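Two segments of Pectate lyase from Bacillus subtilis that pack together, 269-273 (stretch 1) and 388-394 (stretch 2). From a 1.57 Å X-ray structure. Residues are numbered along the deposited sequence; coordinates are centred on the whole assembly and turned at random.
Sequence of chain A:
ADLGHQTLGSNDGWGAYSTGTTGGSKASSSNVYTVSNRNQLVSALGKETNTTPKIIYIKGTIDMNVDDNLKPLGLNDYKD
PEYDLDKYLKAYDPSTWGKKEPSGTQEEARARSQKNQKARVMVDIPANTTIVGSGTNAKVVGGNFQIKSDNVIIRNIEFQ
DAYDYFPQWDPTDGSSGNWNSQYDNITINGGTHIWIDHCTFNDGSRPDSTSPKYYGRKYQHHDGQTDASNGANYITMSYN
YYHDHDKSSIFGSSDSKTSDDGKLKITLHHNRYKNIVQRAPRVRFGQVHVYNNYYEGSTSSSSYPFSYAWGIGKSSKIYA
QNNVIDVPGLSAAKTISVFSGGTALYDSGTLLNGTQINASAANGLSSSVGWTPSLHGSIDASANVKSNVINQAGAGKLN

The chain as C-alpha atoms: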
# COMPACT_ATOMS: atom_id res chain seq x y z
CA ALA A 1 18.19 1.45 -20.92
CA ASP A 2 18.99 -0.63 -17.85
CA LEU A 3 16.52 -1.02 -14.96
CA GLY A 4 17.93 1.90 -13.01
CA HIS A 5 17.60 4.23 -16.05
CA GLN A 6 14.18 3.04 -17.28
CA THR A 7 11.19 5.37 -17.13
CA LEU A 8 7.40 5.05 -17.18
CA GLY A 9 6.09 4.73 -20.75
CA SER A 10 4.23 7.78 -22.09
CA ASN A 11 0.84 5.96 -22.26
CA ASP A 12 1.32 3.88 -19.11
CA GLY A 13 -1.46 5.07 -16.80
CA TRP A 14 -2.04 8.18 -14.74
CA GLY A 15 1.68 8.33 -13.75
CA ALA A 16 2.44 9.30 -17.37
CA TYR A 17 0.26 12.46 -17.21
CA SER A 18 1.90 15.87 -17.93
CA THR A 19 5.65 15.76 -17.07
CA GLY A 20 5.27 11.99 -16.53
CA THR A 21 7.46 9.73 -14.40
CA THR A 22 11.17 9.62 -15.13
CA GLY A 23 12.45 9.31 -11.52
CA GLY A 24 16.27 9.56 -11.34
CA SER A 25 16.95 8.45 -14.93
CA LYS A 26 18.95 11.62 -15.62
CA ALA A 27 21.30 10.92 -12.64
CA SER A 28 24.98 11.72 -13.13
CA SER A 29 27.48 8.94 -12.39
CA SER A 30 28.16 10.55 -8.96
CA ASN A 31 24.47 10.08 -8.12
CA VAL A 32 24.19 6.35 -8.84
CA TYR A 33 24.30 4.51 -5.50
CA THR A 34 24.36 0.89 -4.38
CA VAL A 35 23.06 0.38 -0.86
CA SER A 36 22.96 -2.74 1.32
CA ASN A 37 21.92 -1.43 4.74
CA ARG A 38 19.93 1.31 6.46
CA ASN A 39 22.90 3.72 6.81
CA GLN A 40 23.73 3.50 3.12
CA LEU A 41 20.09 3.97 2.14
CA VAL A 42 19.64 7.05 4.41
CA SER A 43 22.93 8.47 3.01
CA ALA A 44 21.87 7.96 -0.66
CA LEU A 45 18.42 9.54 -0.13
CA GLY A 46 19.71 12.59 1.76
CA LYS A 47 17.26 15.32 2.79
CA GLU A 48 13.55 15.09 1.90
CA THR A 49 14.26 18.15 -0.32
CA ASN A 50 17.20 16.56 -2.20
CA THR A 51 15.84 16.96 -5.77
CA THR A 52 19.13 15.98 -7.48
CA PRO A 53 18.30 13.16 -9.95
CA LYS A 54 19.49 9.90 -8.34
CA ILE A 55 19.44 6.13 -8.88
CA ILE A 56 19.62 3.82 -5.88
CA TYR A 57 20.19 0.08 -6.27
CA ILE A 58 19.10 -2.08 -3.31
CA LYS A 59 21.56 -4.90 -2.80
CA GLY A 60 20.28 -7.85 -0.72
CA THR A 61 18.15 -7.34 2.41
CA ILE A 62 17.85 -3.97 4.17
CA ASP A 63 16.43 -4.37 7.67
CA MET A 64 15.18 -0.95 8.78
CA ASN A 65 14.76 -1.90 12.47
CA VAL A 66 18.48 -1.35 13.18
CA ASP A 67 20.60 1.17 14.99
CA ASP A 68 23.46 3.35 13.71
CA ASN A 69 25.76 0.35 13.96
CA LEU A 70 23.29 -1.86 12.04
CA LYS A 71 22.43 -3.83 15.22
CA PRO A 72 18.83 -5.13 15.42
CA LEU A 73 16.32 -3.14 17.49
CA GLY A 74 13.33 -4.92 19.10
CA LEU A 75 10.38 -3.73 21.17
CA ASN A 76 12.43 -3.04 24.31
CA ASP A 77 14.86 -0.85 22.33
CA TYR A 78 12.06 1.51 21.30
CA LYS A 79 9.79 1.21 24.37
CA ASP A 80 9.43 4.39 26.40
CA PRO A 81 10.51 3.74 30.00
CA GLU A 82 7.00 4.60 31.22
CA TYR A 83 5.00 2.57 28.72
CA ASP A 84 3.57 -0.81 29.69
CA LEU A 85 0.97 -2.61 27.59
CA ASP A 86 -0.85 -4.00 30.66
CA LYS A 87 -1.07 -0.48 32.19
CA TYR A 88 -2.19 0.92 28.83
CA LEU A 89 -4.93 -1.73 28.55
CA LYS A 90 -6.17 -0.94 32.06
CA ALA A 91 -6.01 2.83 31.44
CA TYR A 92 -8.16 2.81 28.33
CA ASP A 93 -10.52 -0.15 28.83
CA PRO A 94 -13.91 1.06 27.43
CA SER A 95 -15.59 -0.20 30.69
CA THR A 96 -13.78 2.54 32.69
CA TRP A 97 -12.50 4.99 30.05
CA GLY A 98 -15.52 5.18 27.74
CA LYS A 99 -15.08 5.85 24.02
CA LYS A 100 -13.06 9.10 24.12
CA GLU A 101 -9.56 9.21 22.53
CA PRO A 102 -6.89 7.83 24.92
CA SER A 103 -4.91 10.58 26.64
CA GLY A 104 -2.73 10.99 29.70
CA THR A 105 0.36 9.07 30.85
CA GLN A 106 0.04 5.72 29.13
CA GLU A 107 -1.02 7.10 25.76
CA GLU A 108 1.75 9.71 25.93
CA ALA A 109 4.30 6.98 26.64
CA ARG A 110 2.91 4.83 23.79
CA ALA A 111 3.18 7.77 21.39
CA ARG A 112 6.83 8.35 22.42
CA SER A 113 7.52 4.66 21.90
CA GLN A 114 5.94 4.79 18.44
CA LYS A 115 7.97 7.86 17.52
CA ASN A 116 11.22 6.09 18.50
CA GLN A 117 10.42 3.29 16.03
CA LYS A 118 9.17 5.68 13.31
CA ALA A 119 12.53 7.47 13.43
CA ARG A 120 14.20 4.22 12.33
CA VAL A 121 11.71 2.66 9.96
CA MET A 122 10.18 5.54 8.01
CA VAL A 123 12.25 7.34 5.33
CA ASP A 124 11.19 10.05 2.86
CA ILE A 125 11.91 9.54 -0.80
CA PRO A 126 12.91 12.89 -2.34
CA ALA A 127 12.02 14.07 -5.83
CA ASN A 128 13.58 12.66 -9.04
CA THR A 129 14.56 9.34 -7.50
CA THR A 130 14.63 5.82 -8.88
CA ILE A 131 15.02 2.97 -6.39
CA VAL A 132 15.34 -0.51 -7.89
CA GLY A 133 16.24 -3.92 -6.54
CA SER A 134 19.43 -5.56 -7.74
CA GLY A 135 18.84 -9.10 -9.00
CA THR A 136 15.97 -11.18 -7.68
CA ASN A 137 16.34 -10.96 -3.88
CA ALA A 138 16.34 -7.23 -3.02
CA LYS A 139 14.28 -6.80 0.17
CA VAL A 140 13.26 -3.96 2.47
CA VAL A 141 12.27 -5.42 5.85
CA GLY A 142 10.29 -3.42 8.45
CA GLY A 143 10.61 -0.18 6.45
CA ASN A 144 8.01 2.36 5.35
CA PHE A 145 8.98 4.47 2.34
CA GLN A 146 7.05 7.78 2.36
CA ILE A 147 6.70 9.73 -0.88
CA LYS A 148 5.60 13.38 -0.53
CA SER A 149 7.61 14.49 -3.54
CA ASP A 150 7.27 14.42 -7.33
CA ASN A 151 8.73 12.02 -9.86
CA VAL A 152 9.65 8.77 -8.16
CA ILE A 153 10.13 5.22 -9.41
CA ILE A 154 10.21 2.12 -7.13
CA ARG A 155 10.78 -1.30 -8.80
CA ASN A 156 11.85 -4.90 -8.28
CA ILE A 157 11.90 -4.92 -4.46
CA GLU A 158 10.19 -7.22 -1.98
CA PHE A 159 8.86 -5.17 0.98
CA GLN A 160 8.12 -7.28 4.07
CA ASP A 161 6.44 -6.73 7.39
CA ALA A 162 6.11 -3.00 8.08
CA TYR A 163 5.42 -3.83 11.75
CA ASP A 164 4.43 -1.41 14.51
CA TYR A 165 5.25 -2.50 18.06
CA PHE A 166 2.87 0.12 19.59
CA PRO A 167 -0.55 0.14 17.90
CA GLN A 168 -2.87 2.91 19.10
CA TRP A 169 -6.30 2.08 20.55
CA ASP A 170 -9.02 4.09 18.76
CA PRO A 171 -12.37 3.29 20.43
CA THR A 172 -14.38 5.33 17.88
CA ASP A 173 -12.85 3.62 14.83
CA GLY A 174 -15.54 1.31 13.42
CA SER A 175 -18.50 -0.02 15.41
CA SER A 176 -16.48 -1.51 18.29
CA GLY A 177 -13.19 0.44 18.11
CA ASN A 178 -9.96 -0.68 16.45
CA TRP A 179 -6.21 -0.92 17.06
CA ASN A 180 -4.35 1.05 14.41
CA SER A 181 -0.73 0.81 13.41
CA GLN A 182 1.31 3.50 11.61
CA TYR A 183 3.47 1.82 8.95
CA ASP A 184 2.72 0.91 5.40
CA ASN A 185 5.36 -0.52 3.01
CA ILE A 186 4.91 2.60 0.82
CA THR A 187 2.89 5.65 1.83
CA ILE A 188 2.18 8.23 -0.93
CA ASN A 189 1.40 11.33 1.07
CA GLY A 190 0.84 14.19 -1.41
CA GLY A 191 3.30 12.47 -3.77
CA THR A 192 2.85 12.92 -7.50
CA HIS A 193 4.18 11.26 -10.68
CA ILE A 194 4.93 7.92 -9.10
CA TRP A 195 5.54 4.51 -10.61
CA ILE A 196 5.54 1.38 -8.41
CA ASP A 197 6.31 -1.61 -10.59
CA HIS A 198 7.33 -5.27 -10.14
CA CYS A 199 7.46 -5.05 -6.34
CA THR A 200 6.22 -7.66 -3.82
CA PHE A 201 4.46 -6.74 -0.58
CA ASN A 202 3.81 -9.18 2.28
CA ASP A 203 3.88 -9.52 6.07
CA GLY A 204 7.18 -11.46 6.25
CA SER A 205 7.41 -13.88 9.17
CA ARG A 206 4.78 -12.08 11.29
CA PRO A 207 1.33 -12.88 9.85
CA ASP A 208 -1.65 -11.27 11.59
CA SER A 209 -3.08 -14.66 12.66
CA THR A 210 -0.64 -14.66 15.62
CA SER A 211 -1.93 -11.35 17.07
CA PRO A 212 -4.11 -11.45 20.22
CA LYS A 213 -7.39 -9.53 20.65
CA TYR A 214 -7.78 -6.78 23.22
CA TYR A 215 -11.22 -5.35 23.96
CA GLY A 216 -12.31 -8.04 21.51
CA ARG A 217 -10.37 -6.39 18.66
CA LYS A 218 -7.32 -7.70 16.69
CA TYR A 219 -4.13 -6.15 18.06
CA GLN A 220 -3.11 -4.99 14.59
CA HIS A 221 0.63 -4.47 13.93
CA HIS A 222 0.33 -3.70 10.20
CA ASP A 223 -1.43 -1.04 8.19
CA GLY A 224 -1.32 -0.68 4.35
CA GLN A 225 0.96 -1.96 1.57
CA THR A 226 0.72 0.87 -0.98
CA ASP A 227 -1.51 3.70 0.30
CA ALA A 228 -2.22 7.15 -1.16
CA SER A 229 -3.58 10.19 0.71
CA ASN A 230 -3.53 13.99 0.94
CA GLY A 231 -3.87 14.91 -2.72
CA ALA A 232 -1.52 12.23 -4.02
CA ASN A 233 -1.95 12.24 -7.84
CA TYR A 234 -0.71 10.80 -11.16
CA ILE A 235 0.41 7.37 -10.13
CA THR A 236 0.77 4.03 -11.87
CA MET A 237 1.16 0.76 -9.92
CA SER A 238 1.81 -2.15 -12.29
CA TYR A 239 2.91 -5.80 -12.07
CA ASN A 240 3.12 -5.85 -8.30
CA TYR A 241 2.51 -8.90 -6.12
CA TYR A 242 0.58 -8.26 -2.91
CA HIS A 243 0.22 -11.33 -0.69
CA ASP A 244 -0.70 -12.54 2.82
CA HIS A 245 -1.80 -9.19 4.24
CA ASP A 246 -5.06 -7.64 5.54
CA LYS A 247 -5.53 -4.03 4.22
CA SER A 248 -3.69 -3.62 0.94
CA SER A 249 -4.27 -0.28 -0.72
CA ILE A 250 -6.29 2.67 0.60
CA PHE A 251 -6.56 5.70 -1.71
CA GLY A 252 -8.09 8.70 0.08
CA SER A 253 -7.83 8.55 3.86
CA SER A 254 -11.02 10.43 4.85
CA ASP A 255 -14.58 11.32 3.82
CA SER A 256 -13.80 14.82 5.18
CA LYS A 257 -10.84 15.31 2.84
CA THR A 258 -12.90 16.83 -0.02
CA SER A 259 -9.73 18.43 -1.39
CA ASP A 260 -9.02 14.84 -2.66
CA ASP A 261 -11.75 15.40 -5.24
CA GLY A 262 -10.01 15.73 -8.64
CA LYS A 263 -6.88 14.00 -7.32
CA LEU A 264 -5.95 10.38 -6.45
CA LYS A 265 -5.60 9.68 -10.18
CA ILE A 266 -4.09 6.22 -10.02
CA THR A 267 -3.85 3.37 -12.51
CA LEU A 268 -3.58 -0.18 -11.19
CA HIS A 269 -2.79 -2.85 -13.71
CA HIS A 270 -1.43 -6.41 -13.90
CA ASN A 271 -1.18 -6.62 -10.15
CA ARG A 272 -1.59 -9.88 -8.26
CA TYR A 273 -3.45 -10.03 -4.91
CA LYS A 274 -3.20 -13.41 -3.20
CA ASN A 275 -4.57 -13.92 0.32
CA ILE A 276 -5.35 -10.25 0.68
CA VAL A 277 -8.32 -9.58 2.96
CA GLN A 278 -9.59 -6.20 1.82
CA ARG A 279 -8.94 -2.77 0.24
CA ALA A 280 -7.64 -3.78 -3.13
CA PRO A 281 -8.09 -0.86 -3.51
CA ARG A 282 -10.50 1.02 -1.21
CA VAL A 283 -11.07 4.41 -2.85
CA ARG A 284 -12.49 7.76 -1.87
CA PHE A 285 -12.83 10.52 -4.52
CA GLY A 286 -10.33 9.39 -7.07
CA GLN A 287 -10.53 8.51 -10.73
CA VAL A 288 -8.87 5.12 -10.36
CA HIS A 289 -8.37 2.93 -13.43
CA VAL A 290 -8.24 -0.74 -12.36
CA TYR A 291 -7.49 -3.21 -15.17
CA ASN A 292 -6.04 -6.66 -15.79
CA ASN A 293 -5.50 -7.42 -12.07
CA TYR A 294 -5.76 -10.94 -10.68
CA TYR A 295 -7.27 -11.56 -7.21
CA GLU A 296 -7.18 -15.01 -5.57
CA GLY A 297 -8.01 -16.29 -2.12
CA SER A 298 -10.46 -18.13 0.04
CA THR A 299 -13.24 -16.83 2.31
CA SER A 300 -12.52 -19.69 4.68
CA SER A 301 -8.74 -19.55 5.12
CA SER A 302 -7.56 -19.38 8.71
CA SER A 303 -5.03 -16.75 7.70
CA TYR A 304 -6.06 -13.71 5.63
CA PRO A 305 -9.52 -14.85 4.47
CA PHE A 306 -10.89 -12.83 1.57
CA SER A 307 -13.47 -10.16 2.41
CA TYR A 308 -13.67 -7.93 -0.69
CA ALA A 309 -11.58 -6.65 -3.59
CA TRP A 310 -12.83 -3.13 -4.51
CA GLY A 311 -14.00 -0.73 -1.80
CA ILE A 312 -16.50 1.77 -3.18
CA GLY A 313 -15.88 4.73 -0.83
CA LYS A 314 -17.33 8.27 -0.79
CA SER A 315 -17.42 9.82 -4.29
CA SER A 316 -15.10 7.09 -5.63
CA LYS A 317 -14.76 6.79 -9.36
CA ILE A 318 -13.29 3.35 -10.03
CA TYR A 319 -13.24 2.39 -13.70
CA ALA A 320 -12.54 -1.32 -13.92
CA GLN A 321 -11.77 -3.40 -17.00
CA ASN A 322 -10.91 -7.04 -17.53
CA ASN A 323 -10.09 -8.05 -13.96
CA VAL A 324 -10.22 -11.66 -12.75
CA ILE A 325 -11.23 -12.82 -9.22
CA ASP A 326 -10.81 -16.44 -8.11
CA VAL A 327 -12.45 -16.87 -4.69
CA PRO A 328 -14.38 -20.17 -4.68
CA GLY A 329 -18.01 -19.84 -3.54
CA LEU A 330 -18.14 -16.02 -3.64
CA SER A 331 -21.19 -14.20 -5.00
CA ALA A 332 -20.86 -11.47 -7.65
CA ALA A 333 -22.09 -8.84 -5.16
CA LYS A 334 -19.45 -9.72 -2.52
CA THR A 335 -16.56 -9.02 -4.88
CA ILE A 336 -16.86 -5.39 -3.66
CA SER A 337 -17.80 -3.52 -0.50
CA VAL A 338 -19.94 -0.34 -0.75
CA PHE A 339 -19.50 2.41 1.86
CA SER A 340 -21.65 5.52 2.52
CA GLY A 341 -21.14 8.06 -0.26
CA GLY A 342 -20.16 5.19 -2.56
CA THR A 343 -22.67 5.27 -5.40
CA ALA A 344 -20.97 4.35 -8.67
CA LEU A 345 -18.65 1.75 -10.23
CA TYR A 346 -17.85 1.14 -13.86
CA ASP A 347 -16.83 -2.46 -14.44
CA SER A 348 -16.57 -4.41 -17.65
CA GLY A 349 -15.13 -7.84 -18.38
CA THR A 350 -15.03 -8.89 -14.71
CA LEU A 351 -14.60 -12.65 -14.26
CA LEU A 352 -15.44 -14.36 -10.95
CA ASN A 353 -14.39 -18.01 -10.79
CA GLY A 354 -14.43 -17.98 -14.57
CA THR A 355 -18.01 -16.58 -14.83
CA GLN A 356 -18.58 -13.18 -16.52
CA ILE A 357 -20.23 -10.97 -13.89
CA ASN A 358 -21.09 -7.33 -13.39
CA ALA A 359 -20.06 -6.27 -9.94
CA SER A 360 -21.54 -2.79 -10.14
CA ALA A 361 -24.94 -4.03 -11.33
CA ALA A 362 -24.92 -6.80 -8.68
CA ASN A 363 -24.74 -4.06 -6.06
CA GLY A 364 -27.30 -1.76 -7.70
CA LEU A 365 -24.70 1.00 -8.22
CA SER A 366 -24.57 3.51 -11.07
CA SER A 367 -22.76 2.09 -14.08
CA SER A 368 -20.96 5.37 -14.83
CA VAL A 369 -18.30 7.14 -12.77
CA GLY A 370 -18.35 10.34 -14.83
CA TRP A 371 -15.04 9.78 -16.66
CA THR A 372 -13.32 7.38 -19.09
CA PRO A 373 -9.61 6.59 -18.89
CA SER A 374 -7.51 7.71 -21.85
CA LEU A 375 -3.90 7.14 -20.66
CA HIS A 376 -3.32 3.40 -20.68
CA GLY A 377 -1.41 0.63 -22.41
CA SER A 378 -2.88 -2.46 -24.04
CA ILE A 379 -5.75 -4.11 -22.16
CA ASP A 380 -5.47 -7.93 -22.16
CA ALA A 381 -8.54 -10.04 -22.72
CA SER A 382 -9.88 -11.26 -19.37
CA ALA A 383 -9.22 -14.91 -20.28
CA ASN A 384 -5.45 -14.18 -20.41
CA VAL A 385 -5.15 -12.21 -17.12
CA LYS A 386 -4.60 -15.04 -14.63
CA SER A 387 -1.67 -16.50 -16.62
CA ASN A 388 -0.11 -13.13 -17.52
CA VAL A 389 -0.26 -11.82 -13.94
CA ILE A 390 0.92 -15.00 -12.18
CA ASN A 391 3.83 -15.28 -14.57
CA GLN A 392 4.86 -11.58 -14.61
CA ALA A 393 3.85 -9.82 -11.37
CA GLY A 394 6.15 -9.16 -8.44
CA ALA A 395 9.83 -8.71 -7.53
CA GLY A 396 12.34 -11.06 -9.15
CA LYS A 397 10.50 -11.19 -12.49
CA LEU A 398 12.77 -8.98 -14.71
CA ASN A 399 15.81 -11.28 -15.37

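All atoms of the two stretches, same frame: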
# COMPACT_ATOMS: atom_id res chain seq x y z
N HIS A 269 -2.63 -1.75 -12.75
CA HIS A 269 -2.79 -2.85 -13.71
C HIS A 269 -1.80 -3.98 -13.56
O HIS A 269 -0.68 -3.77 -13.13
CB HIS A 269 -2.87 -2.30 -15.16
CG HIS A 269 -1.55 -1.83 -15.73
ND1 HIS A 269 -0.66 -2.69 -16.36
CD2 HIS A 269 -0.99 -0.59 -15.79
CE1 HIS A 269 0.39 -2.00 -16.76
NE2 HIS A 269 0.22 -0.73 -16.44
N HIS A 270 -2.23 -5.18 -13.97
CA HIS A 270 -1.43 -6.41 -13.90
C HIS A 270 -0.85 -6.70 -12.52
O HIS A 270 0.20 -7.37 -12.39
CB HIS A 270 -0.33 -6.38 -14.96
CG HIS A 270 -0.86 -6.44 -16.36
ND1 HIS A 270 -1.09 -5.31 -17.12
CD2 HIS A 270 -1.19 -7.49 -17.15
CE1 HIS A 270 -1.54 -5.66 -18.31
NE2 HIS A 270 -1.63 -6.98 -18.35
N ASN A 271 -1.54 -6.20 -11.49
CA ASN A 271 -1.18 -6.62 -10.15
C ASN A 271 -1.82 -7.92 -9.71
O ASN A 271 -2.93 -8.28 -10.14
CB ASN A 271 -1.53 -5.53 -9.16
CG ASN A 271 -0.87 -4.23 -9.50
OD1 ASN A 271 0.36 -4.06 -9.36
ND2 ASN A 271 -1.69 -3.25 -9.97
N ARG A 272 -1.10 -8.64 -8.84
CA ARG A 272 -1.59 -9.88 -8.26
C ARG A 272 -1.88 -9.68 -6.79
O ARG A 272 -1.04 -9.11 -6.09
CB ARG A 272 -0.51 -10.96 -8.45
CG ARG A 272 -0.93 -12.34 -7.95
CD ARG A 272 0.21 -13.35 -8.24
NE ARG A 272 -0.22 -14.69 -7.83
CZ ARG A 272 0.60 -15.74 -7.76
NH1 ARG A 272 1.89 -15.59 -8.06
NH2 ARG A 272 0.13 -16.92 -7.40
N TYR A 273 -3.06 -10.12 -6.34
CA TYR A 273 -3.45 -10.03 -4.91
C TYR A 273 -3.81 -11.43 -4.47
O TYR A 273 -4.85 -11.96 -4.88
CB TYR A 273 -4.67 -9.09 -4.71
CG TYR A 273 -4.46 -7.67 -5.25
CD1 TYR A 273 -4.68 -7.37 -6.59
CD2 TYR A 273 -4.07 -6.63 -4.39
CE1 TYR A 273 -4.50 -6.08 -7.09
CE2 TYR A 273 -3.94 -5.33 -4.86
CZ TYR A 273 -4.11 -5.08 -6.21
OH TYR A 273 -3.94 -3.83 -6.74
N ASN A 388 -1.03 -14.23 -17.31
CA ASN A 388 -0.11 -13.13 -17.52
C ASN A 388 0.37 -12.61 -16.16
O ASN A 388 1.56 -12.44 -15.94
CB ASN A 388 -0.72 -11.99 -18.36
CG ASN A 388 -0.96 -12.40 -19.82
OD1 ASN A 388 -0.53 -13.46 -20.25
ND2 ASN A 388 -1.68 -11.56 -20.57
N VAL A 389 -0.58 -12.44 -15.24
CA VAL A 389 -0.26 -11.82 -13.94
C VAL A 389 0.54 -12.76 -13.05
O VAL A 389 1.55 -12.33 -12.47
CB VAL A 389 -1.54 -11.31 -13.27
CG1 VAL A 389 -1.26 -11.01 -11.79
CG2 VAL A 389 -2.04 -10.06 -14.08
N ILE A 390 0.13 -14.03 -12.95
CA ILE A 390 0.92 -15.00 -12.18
C ILE A 390 2.36 -15.08 -12.71
O ILE A 390 3.33 -15.03 -11.95
CB ILE A 390 0.26 -16.38 -12.14
CG1 ILE A 390 -0.99 -16.34 -11.27
CG2 ILE A 390 1.23 -17.44 -11.60
CD1 ILE A 390 -1.79 -17.70 -11.28
N ASN A 391 2.49 -15.17 -14.02
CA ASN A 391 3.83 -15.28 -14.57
C ASN A 391 4.69 -14.01 -14.41
O ASN A 391 5.90 -14.11 -14.28
CB ASN A 391 3.72 -15.60 -16.06
CG ASN A 391 3.27 -17.04 -16.31
OD1 ASN A 391 3.44 -17.92 -15.47
ND2 ASN A 391 2.72 -17.28 -17.50
N GLN A 392 4.06 -12.82 -14.47
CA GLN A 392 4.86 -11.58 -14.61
C GLN A 392 4.90 -10.64 -13.39
O GLN A 392 5.72 -9.73 -13.35
CB GLN A 392 4.35 -10.79 -15.82
CG GLN A 392 4.47 -11.62 -17.15
CD GLN A 392 3.60 -11.12 -18.32
OE1 GLN A 392 3.37 -9.93 -18.46
NE2 GLN A 392 3.13 -12.04 -19.15
N ALA A 393 3.96 -10.79 -12.47
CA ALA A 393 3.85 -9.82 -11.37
C ALA A 393 4.79 -10.10 -10.20
O ALA A 393 4.96 -11.23 -9.75
CB ALA A 393 2.41 -9.73 -10.86
N GLY A 394 5.34 -9.03 -9.66
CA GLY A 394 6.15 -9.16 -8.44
C GLY A 394 7.64 -8.92 -8.64
O GLY A 394 8.11 -8.81 -9.76
O HOH W 1 3.52 -13.69 -9.56

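The last turn of a helix, ending at Gln392, and the residues that follow it lie against a turn and the start of a strand from earlier in the same chain; no two touching residues are closer than 117 positions in sequence. The backbones come closest at His270 and Val389, with CA atoms 5.5 Å apart, and at Asn271 and Ala393, 6.1 Å apart. No direct hydrogen bond joins the stretches; about 340 Å² of surface is buried, counting both sides, and the contact rests on van der Waals packing and one bridging water.

Asn388 directs its CA-CB bond toward stretch 1 but stays beyond contact distance. Its part is in the backbone, where its carbonyl O accepts a hydrogen bond from Gln392 N (2.9 Å).

Val389 is the hub of the interface. Its CG2 methyl packs on His270, 3.7 Å from His270 CA and 4.1 Å from His270 CD2, meeting the imidazole obliquely. That ring is held from within its own stretch, since His270 ND1 and His269 ND1 share a hydrogen bond of 2.8 Å. The CG1 methyl of Val389 turns instead to the next residues, lying 3.6 Å from Asn271 O and 3.4 Å from Arg272 CB. Asn271 thus contributes backbone, its side chain leaving the contact with CA-CB pointing away.

Ile390 meets the far end of Arg272. The arginine is fully extended, with chi1 to chi3 all t, so its guanidinium reaches along the helix end, and Ile390 CG1 lies over one face of this group, 3.9 Å from Arg272 NE. Such a face suits an aliphatic neighbour because the N-H bonds lie in the plane and remain free to bond around its edge; NE and NH2 do so elsewhere in the structure.

Asn391 points away and is exposed, and Gln392 adds little to the contact.

At Ala393 the chain leaves helical geometry, although Ala393 N still donates to Val389 O (2.9 Å). Its CB points toward stretch 1 and sits 3.6 Å from His270 O and 4.0 Å from Arg272 CB, so the small methyl packs beside Val389 against the same arginine.

The polar link is made by a water that accepts from Arg272 NH1 (2.9 Å) and donates to Ile390 O (2.7 Å) and to Ala393 O (2.9 Å). It thereby connects the arginine to two carbonyls at the helix end. Gly394, making no contact with stretch 1, has backbone angles (111/174) that would jam a CB against the carbonyl O of Ala393, which by itself calls for glycine.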